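Local coordinates for amino acid ABC transporter, binding protein (Thermus thermophilus, PDB 3VV5) that binds L-thialysine, (S)-2-aminoethyl-L-cysteine, as the periplasmic substrate-binding protein of an ABC transporter that takes up amino acids, at residues V146-T150 with T151-A155; F84-L87 with L88-N92; D242-Y245 with A246-Q250; G44-P47 with P48-Y51. All coordinates share one frame; numbering follows the deposited sequence.

Interaction 1: V146-T150 with T151-A155. With SLZ (L-thialysine), chain C.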
loop_
_atom_site.group_PDB
_atom_site.type_symbol
_atom_site.label_atom_id
_atom_site.label_comp_id
_atom_site.label_asym_id
_atom_site.label_seq_id
_atom_site.Cartn_x
_atom_site.Cartn_y
_atom_site.Cartn_z
ATOM N N VAL A 146 5.365 -11.656 -7.672
ATOM C CA VAL A 146 5.124 -10.257 -7.211
ATOM C C VAL A 146 3.939 -9.601 -7.916
ATOM O O VAL A 146 3.636 -9.903 -9.083
ATOM C CB VAL A 146 6.340 -9.348 -7.483
ATOM C CG1 VAL A 146 7.488 -9.717 -6.592
ATOM C CG2 VAL A 146 6.751 -9.459 -8.941
ATOM N N GLN A 147 3.295 -8.666 -7.223
ATOM C CA GLN A 147 2.302 -7.807 -7.848
ATOM C C GLN A 147 2.947 -6.854 -8.861
ATOM O O GLN A 147 4.001 -6.278 -8.583
ATOM C CB GLN A 147 1.546 -6.987 -6.794
ATOM C CG GLN A 147 0.358 -6.298 -7.404
ATOM C CD GLN A 147 -0.475 -5.509 -6.433
ATOM O OE1 GLN A 147 -0.094 -5.293 -5.274
ATOM N NE2 GLN A 147 -1.632 -5.051 -6.910
ATOM N N VAL A 148 2.298 -6.673 -10.017
ATOM C CA VAL A 148 2.792 -5.754 -11.042
ATOM C C VAL A 148 2.809 -4.307 -10.540
ATOM O O VAL A 148 1.949 -3.889 -9.747
ATOM C CB VAL A 148 1.975 -5.846 -12.377
ATOM C CG1 VAL A 148 0.524 -5.392 -12.173
ATOM C CG2 VAL A 148 2.670 -5.052 -13.502
ATOM N N GLY A 149 3.820 -3.566 -10.982
ATOM C CA GLY A 149 3.903 -2.136 -10.731
ATOM C C GLY A 149 4.310 -1.805 -9.308
ATOM O O GLY A 149 4.153 -0.678 -8.878
ATOM N N THR A 150 4.832 -2.788 -8.581
ATOM C CA THR A 150 5.197 -2.574 -7.184
ATOM C C THR A 150 6.709 -2.476 -6.952
ATOM O O THR A 150 7.544 -2.887 -7.785
ATOM C CB THR A 150 4.633 -3.674 -6.249
ATOM O OG1 THR A 150 5.204 -4.950 -6.599
ATOM C CG2 THR A 150 3.100 -3.746 -6.303
ATOM N N THR A 151 7.061 -1.943 -5.794
ATOM C CA THR A 151 8.434 -1.942 -5.323
ATOM C C THR A 151 8.941 -3.375 -5.083
ATOM O O THR A 151 10.135 -3.607 -5.095
ATOM C CB THR A 151 8.566 -1.079 -4.057
ATOM O OG1 THR A 151 7.671 -1.582 -3.065
ATOM C CG2 THR A 151 8.119 0.351 -4.364
ATOM N N TYR A 152 8.034 -4.323 -4.867
ATOM C CA TYR A 152 8.409 -5.748 -4.745
ATOM C C TYR A 152 8.918 -6.277 -6.076
ATOM O O TYR A 152 9.953 -6.943 -6.122
ATOM C CB TYR A 152 7.239 -6.597 -4.218
ATOM C CG TYR A 152 6.520 -5.920 -3.080
ATOM C CD1 TYR A 152 7.217 -5.483 -1.960
ATOM C CD2 TYR A 152 5.145 -5.673 -3.145
ATOM C CE1 TYR A 152 6.567 -4.816 -0.899
ATOM C CE2 TYR A 152 4.485 -5.005 -2.099
ATOM C CZ TYR A 152 5.201 -4.588 -0.986
ATOM O OH TYR A 152 4.554 -3.918 0.040
ATOM N N MET A 153 8.191 -5.964 -7.148
ATOM C CA MET A 153 8.641 -6.255 -8.505
ATOM C C MET A 153 10.011 -5.625 -8.793
ATOM O O MET A 153 10.916 -6.306 -9.254
ATOM C CB MET A 153 7.609 -5.760 -9.525
ATOM C CG MET A 153 7.957 -6.077 -10.978
ATOM S SD MET A 153 6.604 -5.703 -12.082
ATOM C CE MET A 153 6.801 -3.950 -12.343
ATOM N N GLU A 154 10.153 -4.333 -8.518
ATOM C CA GLU A 154 11.419 -3.622 -8.745
ATOM C C GLU A 154 12.570 -4.317 -8.008
ATOM O O GLU A 154 13.639 -4.552 -8.587
ATOM C CB GLU A 154 11.277 -2.152 -8.321
ATOM C CG GLU A 154 12.583 -1.356 -8.214
ATOM C CD GLU A 154 12.391 0.005 -7.549
ATOM O OE1 GLU A 154 13.250 0.377 -6.722
ATOM O OE2 GLU A 154 11.375 0.690 -7.838
ATOM N N ALA A 155 12.326 -4.695 -6.754
ATOM C CA ALA A 155 13.331 -5.384 -5.949
ATOM C C ALA A 155 13.684 -6.759 -6.497
ATOM O O ALA A 155 14.864 -7.117 -6.523
ATOM C CB ALA A 155 12.883 -5.501 -4.507
HETATM N N SLZ C . 4.158 -1.053 -1.147
HETATM C CA SLZ C . 3.706 -1.414 -2.510
HETATM C CB SLZ C . 2.195 -1.102 -2.686
HETATM S SG SLZ C . 0.980 -2.469 -2.728
HETATM C CD SLZ C . -0.500 -1.410 -2.903
HETATM C CE SLZ C . -1.844 -2.103 -3.146
HETATM N NZ SLZ C . -2.912 -1.238 -2.619
HETATM C C SLZ C . 4.458 -0.467 -3.441
HETATM O O SLZ C . 4.644 -0.828 -4.613
HETATM O OXT SLZ C . 4.839 0.621 -2.951
#

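Interaction 2: F84-L87 with L88-N92. With SLZ (L-thialysine), chain C.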
loop_
_atom_site.group_PDB
_atom_site.type_symbol
_atom_site.label_atom_id
_atom_site.label_comp_id
_atom_site.label_asym_id
_atom_site.label_seq_id
_atom_site.Cartn_x
_atom_site.Cartn_y
_atom_site.Cartn_z
ATOM N N PHE A 84 -4.303 -1.407 -8.987
ATOM C CA PHE A 84 -3.185 -0.683 -8.396
ATOM C C PHE A 84 -2.321 0.069 -9.427
ATOM O O PHE A 84 -2.033 1.259 -9.236
ATOM C CB PHE A 84 -2.292 -1.590 -7.523
ATOM C CG PHE A 84 -1.096 -0.874 -6.928
ATOM C CD1 PHE A 84 -1.248 0.016 -5.864
ATOM C CD2 PHE A 84 0.180 -1.064 -7.454
ATOM C CE1 PHE A 84 -0.143 0.699 -5.319
ATOM C CE2 PHE A 84 1.301 -0.385 -6.920
ATOM C CZ PHE A 84 1.141 0.498 -5.845
ATOM N N ASP A 85 -1.926 -0.630 -10.498
ATOM C CA ASP A 85 -0.972 -0.068 -11.484
ATOM C C ASP A 85 -1.521 1.122 -12.279
ATOM O O ASP A 85 -0.784 1.800 -13.006
ATOM C CB ASP A 85 -0.422 -1.154 -12.428
ATOM C CG ASP A 85 -1.514 -1.823 -13.305
ATOM O OD1 ASP A 85 -2.712 -1.693 -13.020
ATOM O OD2 ASP A 85 -1.152 -2.525 -14.273
ATOM N N THR A 86 -2.812 1.385 -12.115
ATOM C CA THR A 86 -3.458 2.491 -12.813
ATOM C C THR A 86 -3.574 3.752 -11.965
ATOM O O THR A 86 -3.930 4.817 -12.492
ATOM C CB THR A 86 -4.904 2.151 -13.251
ATOM O OG1 THR A 86 -5.795 2.210 -12.118
ATOM C CG2 THR A 86 -4.985 0.780 -13.929
ATOM N N LEU A 87 -3.295 3.646 -10.666
ATOM C CA LEU A 87 -3.694 4.695 -9.709
ATOM C C LEU A 87 -2.955 6.023 -9.872
ATOM O O LEU A 87 -3.592 7.054 -9.896
ATOM C CB LEU A 87 -3.603 4.213 -8.243
ATOM C CG LEU A 87 -4.653 3.214 -7.745
ATOM C CD1 LEU A 87 -4.239 2.704 -6.376
ATOM C CD2 LEU A 87 -6.071 3.832 -7.701
ATOM N N LEU A 88 -1.628 6.002 -9.984
ATOM C CA LEU A 88 -0.887 7.262 -10.102
ATOM C C LEU A 88 -1.196 7.976 -11.421
ATOM O O LEU A 88 -1.354 9.199 -11.454
ATOM C CB LEU A 88 0.617 7.061 -9.908
ATOM C CG LEU A 88 1.028 6.486 -8.540
ATOM C CD1 LEU A 88 2.548 6.430 -8.434
ATOM C CD2 LEU A 88 0.390 7.272 -7.371
ATOM N N ILE A 89 -1.323 7.201 -12.494
ATOM C CA ILE A 89 -1.696 7.760 -13.796
ATOM C C ILE A 89 -3.069 8.417 -13.743
ATOM O O ILE A 89 -3.225 9.570 -14.150
ATOM C CB ILE A 89 -1.572 6.704 -14.924
ATOM C CG1 ILE A 89 -0.087 6.346 -15.064
ATOM C CG2 ILE A 89 -2.122 7.248 -16.253
ATOM C CD1 ILE A 89 0.212 5.145 -15.939
ATOM N N GLN A 90 -4.060 7.715 -13.205
ATOM C CA GLN A 90 -5.398 8.283 -13.135
ATOM C C GLN A 90 -5.488 9.503 -12.203
ATOM O O GLN A 90 -6.309 10.377 -12.431
ATOM C CB GLN A 90 -6.451 7.243 -12.754
ATOM C CG GLN A 90 -6.696 6.202 -13.866
ATOM C CD GLN A 90 -8.175 5.829 -14.033
ATOM O OE1 GLN A 90 -8.626 5.521 -15.132
ATOM N NE2 GLN A 90 -8.920 5.868 -12.959
ATOM N N LEU A 91 -4.655 9.531 -11.165
ATOM C CA LEU A 91 -4.580 10.663 -10.249
ATOM C C LEU A 91 -4.148 11.907 -11.022
ATOM O O LEU A 91 -4.764 12.967 -10.902
ATOM C CB LEU A 91 -3.566 10.363 -9.128
ATOM C CG LEU A 91 -3.105 11.499 -8.200
ATOM C CD1 LEU A 91 -4.313 12.103 -7.451
ATOM C CD2 LEU A 91 -2.047 11.009 -7.226
ATOM N N ASN A 92 -3.098 11.744 -11.826
ATOM C CA ASN A 92 -2.592 12.820 -12.674
ATOM C C ASN A 92 -3.546 13.285 -13.765
ATOM O O ASN A 92 -3.387 14.379 -14.295
ATOM C CB ASN A 92 -1.229 12.454 -13.268
ATOM C CG ASN A 92 -0.068 12.819 -12.351
ATOM O OD1 ASN A 92 -0.060 13.881 -11.717
ATOM N ND2 ASN A 92 0.925 11.940 -12.280
HETATM N N SLZ C . 4.158 -1.053 -1.147
HETATM C CA SLZ C . 3.706 -1.414 -2.510
HETATM C CB SLZ C . 2.195 -1.102 -2.686
HETATM S SG SLZ C . 0.980 -2.469 -2.728
HETATM C CD SLZ C . -0.500 -1.410 -2.903
HETATM C CE SLZ C . -1.844 -2.103 -3.146
HETATM N NZ SLZ C . -2.912 -1.238 -2.619
HETATM C C SLZ C . 4.458 -0.467 -3.441
HETATM O O SLZ C . 4.644 -0.828 -4.613
HETATM O OXT SLZ C . 4.839 0.621 -2.951
HETATM O O HOH W 1 -0.186 4.367 -12.287
#

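Interaction 3: D242-Y245 with A246-Q250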
loop_
_atom_site.group_PDB
_atom_site.type_symbol
_atom_site.label_atom_id
_atom_site.label_comp_id
_atom_site.label_asym_id
_atom_site.label_seq_id
_atom_site.Cartn_x
_atom_site.Cartn_y
_atom_site.Cartn_z
ATOM N N ASP A 242 -3.156 14.366 17.792
ATOM C CA ASP A 242 -4.357 14.346 18.622
ATOM C C ASP A 242 -4.799 12.964 19.102
ATOM O O ASP A 242 -5.822 12.837 19.790
ATOM C CB ASP A 242 -5.504 15.116 17.941
ATOM C CG ASP A 242 -6.143 14.357 16.776
ATOM O OD1 ASP A 242 -5.871 13.146 16.594
ATOM O OD2 ASP A 242 -6.938 14.994 16.041
ATOM N N GLY A 243 -4.048 11.929 18.719
ATOM C CA GLY A 243 -4.344 10.573 19.166
ATOM C C GLY A 243 -5.076 9.704 18.159
ATOM O O GLY A 243 -5.138 8.490 18.331
ATOM N N THR A 244 -5.647 10.319 17.123
ATOM C CA THR A 244 -6.401 9.582 16.115
ATOM C C THR A 244 -5.516 8.576 15.384
ATOM O O THR A 244 -5.902 7.421 15.183
ATOM C CB THR A 244 -7.062 10.528 15.081
ATOM O OG1 THR A 244 -8.202 11.165 15.683
ATOM C CG2 THR A 244 -7.521 9.752 13.851
ATOM N N TYR A 245 -4.337 9.019 14.979
ATOM C CA TYR A 245 -3.444 8.112 14.241
ATOM C C TYR A 245 -3.099 6.867 15.080
ATOM O O TYR A 245 -3.170 5.734 14.590
ATOM C CB TYR A 245 -2.181 8.839 13.808
ATOM C CG TYR A 245 -1.290 7.941 12.990
ATOM C CD1 TYR A 245 -0.504 6.977 13.616
ATOM C CD2 TYR A 245 -1.247 8.038 11.590
ATOM C CE1 TYR A 245 0.300 6.122 12.903
ATOM C CE2 TYR A 245 -0.412 7.169 10.846
ATOM C CZ TYR A 245 0.351 6.218 11.524
ATOM O OH TYR A 245 1.180 5.329 10.862
ATOM N N ALA A 246 -2.721 7.097 16.341
ATOM C CA ALA A 246 -2.441 6.033 17.285
ATOM C C ALA A 246 -3.602 5.055 17.419
ATOM O O ALA A 246 -3.376 3.851 17.370
ATOM C CB ALA A 246 -2.054 6.613 18.669
ATOM N N ARG A 247 -4.830 5.562 17.602
ATOM C CA ARG A 247 -6.015 4.699 17.751
ATOM C C ARG A 247 -6.238 3.804 16.520
ATOM O O ARG A 247 -6.628 2.630 16.627
ATOM C CB ARG A 247 -7.299 5.531 17.994
ATOM C CG ARG A 247 -8.552 4.625 17.963
ATOM C CD ARG A 247 -9.885 5.272 17.667
ATOM N NE ARG A 247 -9.975 6.126 16.496
ATOM C CZ ARG A 247 -10.618 5.822 15.366
ATOM N NH1 ARG A 247 -11.211 4.630 15.205
ATOM N NH2 ARG A 247 -10.643 6.716 14.382
ATOM N N ILE A 248 -6.036 4.382 15.340
ATOM C CA ILE A 248 -6.290 3.635 14.108
ATOM C C ILE A 248 -5.180 2.616 13.871
ATOM O O ILE A 248 -5.452 1.495 13.446
ATOM C CB ILE A 248 -6.471 4.581 12.895
ATOM C CG1 ILE A 248 -7.773 5.381 13.042
ATOM C CG2 ILE A 248 -6.417 3.799 11.570
ATOM C CD1 ILE A 248 -7.969 6.509 11.958
ATOM N N SER A 249 -3.937 3.000 14.152
ATOM C CA SER A 249 -2.815 2.060 14.019
ATOM C C SER A 249 -2.985 0.893 14.998
ATOM O O SER A 249 -2.808 -0.258 14.626
ATOM C CB SER A 249 -1.471 2.757 14.219
ATOM O OG SER A 249 -0.387 1.877 13.947
ATOM N N GLN A 250 -3.368 1.198 16.234
ATOM C CA GLN A 250 -3.636 0.162 17.236
ATOM C C GLN A 250 -4.782 -0.785 16.844
ATOM O O GLN A 250 -4.679 -1.994 17.037
ATOM C CB GLN A 250 -3.913 0.793 18.610
ATOM C CG GLN A 250 -2.681 1.416 19.291
ATOM C CD GLN A 250 -1.601 0.404 19.656
ATOM O OE1 GLN A 250 -1.885 -0.786 19.884
ATOM N NE2 GLN A 250 -0.353 0.881 19.743
HETATM O O HOH W 2 -10.287 9.538 15.746
#

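Interaction 4: G44-P47 with P48-Y51. With SLZ (L-thialysine), chain C.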
loop_
_atom_site.group_PDB
_atom_site.type_symbol
_atom_site.label_atom_id
_atom_site.label_comp_id
_atom_site.label_asym_id
_atom_site.label_seq_id
_atom_site.Cartn_x
_atom_site.Cartn_y
_atom_site.Cartn_z
ATOM N N GLY A 44 -8.114 -1.734 -3.023
ATOM C CA GLY A 44 -9.138 -2.593 -2.438
ATOM C C GLY A 44 -8.761 -4.068 -2.537
ATOM O O GLY A 44 -9.619 -4.930 -2.377
ATOM N N ALA A 45 -7.492 -4.367 -2.809
ATOM C CA ALA A 45 -7.037 -5.763 -2.812
ATOM C C ALA A 45 -5.755 -5.972 -2.003
ATOM O O ALA A 45 -4.927 -6.847 -2.321
ATOM C CB ALA A 45 -6.891 -6.282 -4.253
ATOM N N PHE A 46 -5.593 -5.181 -0.938
ATOM C CA PHE A 46 -4.353 -5.214 -0.140
ATOM C C PHE A 46 -4.659 -5.224 1.353
ATOM O O PHE A 46 -4.421 -4.226 2.030
ATOM C CB PHE A 46 -3.474 -3.991 -0.498
ATOM C CG PHE A 46 -1.977 -4.200 -0.310
ATOM C CD1 PHE A 46 -1.320 -5.282 -0.911
ATOM C CD2 PHE A 46 -1.214 -3.281 0.408
ATOM C CE1 PHE A 46 0.074 -5.450 -0.793
ATOM C CE2 PHE A 46 0.207 -3.435 0.550
ATOM C CZ PHE A 46 0.842 -4.511 -0.049
ATOM N N PRO A 47 -5.231 -6.341 1.878
ATOM C CA PRO A 47 -5.541 -6.364 3.304
ATOM C C PRO A 47 -4.235 -6.445 4.108
ATOM O O PRO A 47 -3.311 -7.177 3.700
ATOM C CB PRO A 47 -6.341 -7.669 3.467
ATOM C CG PRO A 47 -5.800 -8.573 2.356
ATOM C CD PRO A 47 -5.563 -7.624 1.206
ATOM N N PRO A 48 -4.170 -5.786 5.277
ATOM C CA PRO A 48 -5.237 -5.052 5.991
ATOM C C PRO A 48 -5.233 -3.545 5.732
ATOM O O PRO A 48 -5.891 -2.803 6.453
ATOM C CB PRO A 48 -4.882 -5.315 7.464
ATOM C CG PRO A 48 -3.370 -5.333 7.443
ATOM C CD PRO A 48 -3.004 -6.027 6.154
ATOM N N PHE A 49 -4.505 -3.096 4.717
ATOM C CA PHE A 49 -4.369 -1.648 4.428
ATOM C C PHE A 49 -5.566 -1.045 3.699
ATOM O O PHE A 49 -6.111 -0.003 4.121
ATOM C CB PHE A 49 -3.077 -1.400 3.648
ATOM C CG PHE A 49 -1.850 -1.628 4.477
ATOM C CD1 PHE A 49 -1.464 -0.673 5.425
ATOM C CD2 PHE A 49 -1.108 -2.794 4.353
ATOM C CE1 PHE A 49 -0.364 -0.881 6.232
ATOM C CE2 PHE A 49 0.026 -3.008 5.157
ATOM C CZ PHE A 49 0.399 -2.044 6.095
ATOM N N ASN A 50 -5.960 -1.684 2.595
ATOM C CA ASN A 50 -7.136 -1.256 1.833
ATOM C C ASN A 50 -7.701 -2.463 1.093
ATOM O O ASN A 50 -7.012 -3.082 0.275
ATOM C CB ASN A 50 -6.822 -0.081 0.864
ATOM C CG ASN A 50 -5.749 -0.426 -0.199
ATOM O OD1 ASN A 50 -6.061 -0.901 -1.305
ATOM N ND2 ASN A 50 -4.484 -0.149 0.125
ATOM N N TYR A 51 -8.949 -2.808 1.390
ATOM C CA TYR A 51 -9.499 -4.074 0.905
ATOM C C TYR A 51 -11.001 -4.053 1.073
ATOM O O TYR A 51 -11.539 -3.314 1.894
ATOM C CB TYR A 51 -8.879 -5.298 1.629
ATOM C CG TYR A 51 -9.301 -5.433 3.077
ATOM C CD1 TYR A 51 -10.362 -6.290 3.440
ATOM C CD2 TYR A 51 -8.670 -4.682 4.087
ATOM C CE1 TYR A 51 -10.786 -6.406 4.769
ATOM C CE2 TYR A 51 -9.097 -4.789 5.458
ATOM C CZ TYR A 51 -10.146 -5.660 5.770
ATOM O OH TYR A 51 -10.593 -5.784 7.074
HETATM N N SLZ C . 4.158 -1.053 -1.147
HETATM C CA SLZ C . 3.706 -1.414 -2.510
HETATM C CB SLZ C . 2.195 -1.102 -2.686
HETATM S SG SLZ C . 0.980 -2.469 -2.728
HETATM C CD SLZ C . -0.500 -1.410 -2.903
HETATM C CE SLZ C . -1.844 -2.103 -3.146
HETATM N NZ SLZ C . -2.912 -1.238 -2.619
HETATM C C SLZ C . 4.458 -0.467 -3.441
HETATM O O SLZ C . 4.644 -0.828 -4.613
HETATM O OXT SLZ C . 4.839 0.621 -2.951
#

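Interaction 1: V146-T150 with T151-A155
Thr150 is the N-cap of helix 151-158: its OG1 accepts from Met153 N at 3.2 Å in a nearly straight bond (168°). The same hydroxyl donates to Gln147 O, 2.7 Å from Thr150 OG1, so one oxygen ties the helix start to the type II turn Gln147-Thr150. A chi1 of 63° sets OG1 between the backbone N and the carbonyl carbon, facing both partners. An alanine here is likely to leave Met153 N without its cap and the turn carbonyl of Gln147 without its donor. The turn links strand 143-147 to the helix within a beta-alpha-beta unit, and the helix start forms part of the amino acid pocket. Thr151 N gives a hydrogen bond to the ligand carboxylate, 2.9 Å to SLZ O, while the alpha-amino group, SLZ N, donates to Tyr152 OH at 3.1 Å. L-thialysine is also hydrogen-bonded to Gly104, Arg109 and Glu215, among others. Behind the turn, Met153 bends at chi3 (82°), bringing CE to 3.3 Å from Gly149 N, which also makes a weak bond to SD. Val146 meets Met153 at about a right angle, CG2 3.8 Å from Met153 CB, with Ile187 of strand 185-189 packing alongside Val146.

Interaction 2: F84-L87 with L88-N92
The Phe84 ring carries the bound L-thialysine on one face, with SLZ SG 4.2 Å above the ring plane and displaced toward the rim. The aliphatic arm of the ligand comes closer, SLZ CD lying 3.2 Å from Phe84 CE1, and SLZ CB touches CZ. His103 stacks with the same ring, and Gln147 and Thr150 pack against it. CG stands opposite the backbone N (chi1 178°), and the ring extends from the turn into the ligand pocket. A serine in its place would probably strip the ligand arm of its aromatic wall and leave His103 without its stacking partner. Phe84 belongs to the loop that leads from strand 76-81 into helix 87-92, and its carbonyl O already takes a hydrogen bond from Leu87 N at 3.1 Å. From there the regular ladder starts: Gln90 N reaches Thr86 O at 3.0 Å with an N-H...O angle of 164°, and Leu91 N reaches Leu87 O at 3.0 Å. Between Asp85 and Ile89 a water stands in for the direct bond, donating to Asp85 O at 2.7 Å and accepting from Ile89 N at 3.1 Å. Thr86 OG1 turns back to Ser83 O. Ile89 lies on the exposed side, whereas Leu88 and Leu91 rest on Val113 and Ala220 and Leu87 packs against Ala101 and His103.

Interaction 3: D242-Y245 with A246-Q250
Thr244 and Ile248 lie side by side and point the same way, methyl against methyl, with Thr244 CG2 3.8 Å from Ile248 CD1. Next to this pair, the buried Tyr245 ring comes obliquely to Ser249, CE1 4.0 Å from Ser249 CB. CG opposite the backbone N (chi1 -177°) leans the outward-pointing ring toward the next turn, where Ser249 lies. These pairs follow the i to i+4 backbone bonds of the first turns, Ile248 N to Thr244 O at 3.0 Å and Ser249 N to Tyr245 O at 2.9 Å. The solvent side is looser. Arg247 bends at chi3 (51°) and reaches Thr244 through a water, which accepts from Arg247 NH2 at 3.2 Å and lies 2.6 Å from Thr244 OG1. One face of the guanidinium rests, off-centre, on Ile248 CG1. Ahead of the helix, Asp242 OD1 accepts from Thr244 N at 2.9 Å, closing an Asx turn around Gly243, the N-cap residue, whose positive phi (100°) interrupts the helical path between helices 226-242 and 244-253. Asp242 OD2 also holds Arg72 in a salt bridge. Tyr245 OH and Ser249 OG are satisfied outside the helix, by His119 O and by Glu255 O with Val257 N. Helix 244-253 thus packs Thr244, Tyr245 and Ile248 against helix 61-72, touches the preceding helix 226-242 through Thr244 and Tyr245, and meets the loop at 256-258 through Tyr245.

Interaction 4: G44-P47 with P48-Y51
Pro47 overlaps the ring of Tyr51: its CB stands over one face, 4.1 Å from the ring centroid and 27° off the normal, a CH-pi contact in which the two side chains cross at about a right angle. The peptide bond before Pro48 is cis and turns the chain sharply here. On either side of this turn the strands pair through Phe46 and Asn50, with Phe46 N to Asn50 O at 2.8 Å and Asn50 N to Phe46 O at 3.0 Å. In the second bond the donor stands well above the carbonyl plane, and Phe46 O takes a further, weak bond from Phe49 N. Asn50 also works through its side chain. With CG placed between the backbone N and the carbonyl carbon (chi1 61°), Asn50 OD1 accepts from Gly44 N in the carbonyl plane at 2.8 Å, almost straight at 174°. Its ND2 donates to Glu62 OE1 and lies 3.3 Å from SLZ NZ, the amino end of the ligand side chain. The Phe46 ring spreads one face beneath the ligand thioether, Phe46 CZ 3.4 Å from SLZ SG. Phe49 approaches the same ring obliquely, Phe49 CD2 4.0 Å from Phe46 CD2, and in turn stacks with Tyr120. Strands 45-46 and 50-52 form a short antiparallel hairpin with two classic beta bulges, Ala45 and Phe46 facing Asn50, and Phe49 and Asn50 facing Phe46. It is one wall of an amino acid pocket, an aromatic face and an amide placed along the bound side chain, in a family 3 solute-binding protein.

In the fold
Along the chain the order is interaction 4, then 2, 1 and 3. Interactions 1, 2 and 4 bring three elements far apart in sequence onto one L-thialysine: the hairpin 45-52, the loop into helix 87-92 and the start of helix 151-158. The pocket is thus assembled by the fold, with centres 15 to 17 Å apart. Interaction 1 touches both others, Phe84 meeting Gln147 and Thr150, and Tyr152 meeting Phe46, whereas interactions 2 and 4 stay about 6 Å apart at their nearest atoms. Interaction 3 lies in the peripheral helix 244-253, its centre 29 Å from that of interaction 1 and 19 Å from that of interaction 4, although Trp252 and Phe253 of that helix pack against the hairpin.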